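Local coordinates for hypothetical Thioesterase Protein SP_1851 (PDB 4XY5) that probably hydrolyses thioesters, most likely acyl-CoA substrates, as a PaaI-like hotdog-fold thioesterase of Streptococcus pneumoniae, at residues V29-V34 against V87-G92. The protein carries 1 engineered substitution. Numbering follows the deposited sequence.
Sequences VVTTKV and VLTIKG
Val30 and Ile90 form a hydrogen-bonded pair, as do Thr32 and Leu88, where strands 29-33 and 87-92 run antiparallel with their axes 4.6 Å apart at closest; each pair is joined by two backbone N-H...O bonds, Ile90 N to Val30 O at 2.8 Å among them. They are neighbouring strands of the hotdog fold, whose curved antiparallel sheet wraps around the long helix 47-64. Val30, Thr32, Leu88 and Ile90 sit on the concave, helix-facing side: Val30 and Ile90 both rest on Ile57, and Thr32 meets Tyr49. Ile90 reaches across to the neighbouring strand, setting CD1 4.0 Å from CG2 of Thr32, the two side chains crossing at a slant. With OG1 anti to its backbone N (chi1 -171°), Thr32 hydrogen-bonds the backbone O of Asn17 through that hydroxyl and leaves CG2 for Ile90. Just past the strand end, Val34 brings CG2 within 3.6 Å of CD1 of Leu88, and its side chain also touches Tyr49. On the opposite face Val29, Thr31, Thr89 and Lys91 make a more open surface. Val29 straddles two neighbours there, with CG2 4.0 Å from CG of Lys91 and CG1 3.7 Å from CG2 of Thr89. Thr31 and Thr89 meet methyl to hydroxyl: CG2 of Thr31 is 3.8 Å from OG1 of Thr89.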
ATOM      1  N   VAL A  29       1.573  -7.937 -21.730  1.00 14.21           N
ATOM      2  CA  VAL A  29       2.551  -8.936 -21.305  1.00 13.27           C
ATOM      3  C   VAL A  29       3.919  -8.581 -21.899  1.00 15.20           C
ATOM      4  O   VAL A  29       4.056  -8.455 -23.119  1.00 15.82           O
ATOM      5  CB  VAL A  29       2.161 -10.360 -21.754  1.00 13.73           C
ATOM      6  CG1 VAL A  29       3.256 -11.353 -21.385  1.00 17.92           C
ATOM      7  CG2 VAL A  29       0.825 -10.772 -21.146  1.00 14.08           C
ATOM      8  N   VAL A  30       4.921  -8.428 -21.031  1.00 14.66           N
ATOM      9  CA  VAL A  30       6.285  -8.087 -21.450  1.00 12.30           C
ATOM     10  C   VAL A  30       7.250  -9.044 -20.770  1.00 13.98           C
ATOM     11  O   VAL A  30       7.076  -9.349 -19.593  1.00 14.54           O
ATOM     12  CB  VAL A  30       6.651  -6.628 -21.085  1.00 15.94           C
ATOM     13  CG1 VAL A  30       8.120  -6.327 -21.407  1.00 12.48           C
ATOM     14  CG2 VAL A  30       5.721  -5.646 -21.791  1.00 13.13           C
ATOM     15  N   THR A  31       8.262  -9.519 -21.499  1.00 11.44           N
ATOM     16  CA  THR A  31       9.275 -10.370 -20.891  1.00 11.97           C
ATOM     17  C   THR A  31      10.628  -9.648 -20.850  1.00 14.35           C
ATOM     18  O   THR A  31      10.880  -8.728 -21.630  1.00 13.94           O
ATOM     19  CB  THR A  31       9.421 -11.713 -21.627  1.00 18.77           C
ATOM     20  OG1 THR A  31       9.880 -11.485 -22.963  1.00 17.72           O
ATOM     21  CG2 THR A  31       8.084 -12.452 -21.652  1.00 15.82           C
ATOM     22  N   THR A  32      11.476 -10.041 -19.907  1.00 12.04           N
ATOM     23  CA  THR A  32      12.781  -9.409 -19.762  1.00 13.10           C
ATOM     24  C   THR A  32      13.714 -10.361 -19.033  1.00 14.98           C
ATOM     25  O   THR A  32      13.271 -11.177 -18.223  1.00 13.47           O
ATOM     26  CB  THR A  32      12.697  -8.056 -19.001  1.00 13.74           C
ATOM     27  OG1 THR A  32      13.963  -7.391 -19.066  1.00 13.14           O
ATOM     28  CG2 THR A  32      12.308  -8.248 -17.533  1.00 13.97           C
ATOM     29  N   LYS A  33      15.006 -10.269 -19.330  1.00 15.18           N
ATOM     30  CA  LYS A  33      15.980 -11.136 -18.685  1.00 14.41           C
ATOM     31  C   LYS A  33      16.744 -10.375 -17.621  1.00 13.62           C
ATOM     32  O   LYS A  33      17.255  -9.291 -17.893  1.00 15.73           O
ATOM     33  CB  LYS A  33      16.975 -11.712 -19.700  1.00 16.73           C
ATOM     34  CG  LYS A  33      17.819 -12.833 -19.095  1.00 19.74           C
ATOM     35  CD  LYS A  33      18.796 -13.413 -20.098  1.00 26.54           C
ATOM     36  CE  LYS A  33      19.828 -12.392 -20.501  1.00 26.27           C
ATOM     37  NZ  LYS A  33      20.850 -12.988 -21.401  1.00 35.00           N
ATOM     38  N   VAL A  34      16.824 -10.959 -16.426  1.00 14.70           N
ATOM     39  CA  VAL A  34      17.542 -10.355 -15.306  1.00 14.72           C
ATOM     40  C   VAL A  34      19.043 -10.351 -15.611  1.00 16.36           C
ATOM     41  O   VAL A  34      19.615 -11.378 -15.982  1.00 15.19           O
ATOM     42  CB  VAL A  34      17.265 -11.105 -13.991  1.00 13.73           C
ATOM     43  CG1 VAL A  34      17.957 -10.431 -12.819  1.00 12.77           C
ATOM     44  CG2 VAL A  34      15.761 -11.187 -13.732  1.00 12.88           C
ATOM     45  N   VAL A  87      14.173 -15.343 -16.687  1.00 18.57           N
ATOM     46  CA  VAL A  87      13.323 -14.614 -17.608  1.00 14.23           C
ATOM     47  C   VAL A  87      12.046 -14.292 -16.845  1.00 17.96           C
ATOM     48  O   VAL A  87      11.382 -15.195 -16.332  1.00 15.85           O
ATOM     49  CB  VAL A  87      13.015 -15.414 -18.879  1.00 19.50           C
ATOM     50  CG1 VAL A  87      12.005 -14.662 -19.758  1.00 15.37           C
ATOM     51  CG2 VAL A  87      14.303 -15.683 -19.631  1.00 20.78           C
ATOM     52  N   LEU A  88      11.752 -13.001 -16.726  1.00 13.85           N
ATOM     53  CA  LEU A  88      10.585 -12.543 -15.985  1.00 14.32           C
ATOM     54  C   LEU A  88       9.471 -12.172 -16.938  1.00 12.80           C
ATOM     55  O   LEU A  88       9.677 -11.411 -17.883  1.00 13.62           O
ATOM     56  CB  LEU A  88      10.944 -11.340 -15.109  1.00 12.38           C
ATOM     57  CG  LEU A  88      12.070 -11.574 -14.112  1.00 15.97           C
ATOM     58  CD1 LEU A  88      12.286 -10.338 -13.229  1.00 11.66           C
ATOM     59  CD2 LEU A  88      11.775 -12.804 -13.279  1.00 11.82           C
ATOM     60  N   THR A  89       8.286 -12.709 -16.681  1.00 14.93           N
ATOM     61  CA  THR A  89       7.107 -12.342 -17.444  1.00 12.95           C
ATOM     62  C   THR A  89       6.267 -11.398 -16.599  1.00 11.19           C
ATOM     63  O   THR A  89       5.834 -11.758 -15.523  1.00 11.49           O
ATOM     64  CB  THR A  89       6.283 -13.568 -17.837  1.00 12.60           C
ATOM     65  OG1 THR A  89       7.106 -14.447 -18.616  1.00 15.08           O
ATOM     66  CG2 THR A  89       5.070 -13.150 -18.668  1.00 16.26           C
ATOM     67  N   ILE A  90       6.058 -10.198 -17.126  1.00 13.52           N
ATOM     68  CA  ILE A  90       5.366  -9.117 -16.442  1.00 11.81           C
ATOM     69  C   ILE A  90       4.010  -8.964 -17.096  1.00 13.22           C
ATOM     70  O   ILE A  90       3.920  -8.564 -18.255  1.00 12.24           O
ATOM     71  CB  ILE A  90       6.141  -7.786 -16.554  1.00 13.87           C
ATOM     72  CG1 ILE A  90       7.638  -8.027 -16.377  1.00 11.70           C
ATOM     73  CG2 ILE A  90       5.590  -6.734 -15.549  1.00 11.63           C
ATOM     74  CD1 ILE A  90       8.503  -7.063 -17.205  1.00 11.92           C
ATOM     75  N   LYS A  91       2.962  -9.300 -16.358  1.00 11.43           N
ATOM     76  CA  LYS A  91       1.603  -9.235 -16.885  1.00 13.76           C
ATOM     77  C   LYS A  91       0.824  -8.171 -16.154  1.00 14.09           C
ATOM     78  O   LYS A  91       0.664  -8.259 -14.943  1.00 11.33           O
ATOM     79  CB  LYS A  91       0.895 -10.582 -16.725  1.00 14.26           C
ATOM     80  CG  LYS A  91       1.620 -11.748 -17.384  1.00 18.74           C
ATOM     81  CD  LYS A  91       0.797 -13.032 -17.262  1.00 24.49           C
ATOM     82  CE  LYS A  91       1.361 -14.133 -18.155  1.00 28.01           C
ATOM     83  NZ  LYS A  91       0.452 -15.318 -18.177  1.00 34.81           N
ATOM     84  N   GLY A  92       0.325  -7.183 -16.890  1.00 11.67           N
ATOM     85  CA  GLY A  92      -0.476  -6.138 -16.281  1.00 11.99           C
ATOM     86  C   GLY A  92      -1.870  -6.118 -16.880  1.00 13.92           C
ATOM     87  O   GLY A  92      -2.055  -6.416 -18.071  1.00 13.87           O
TER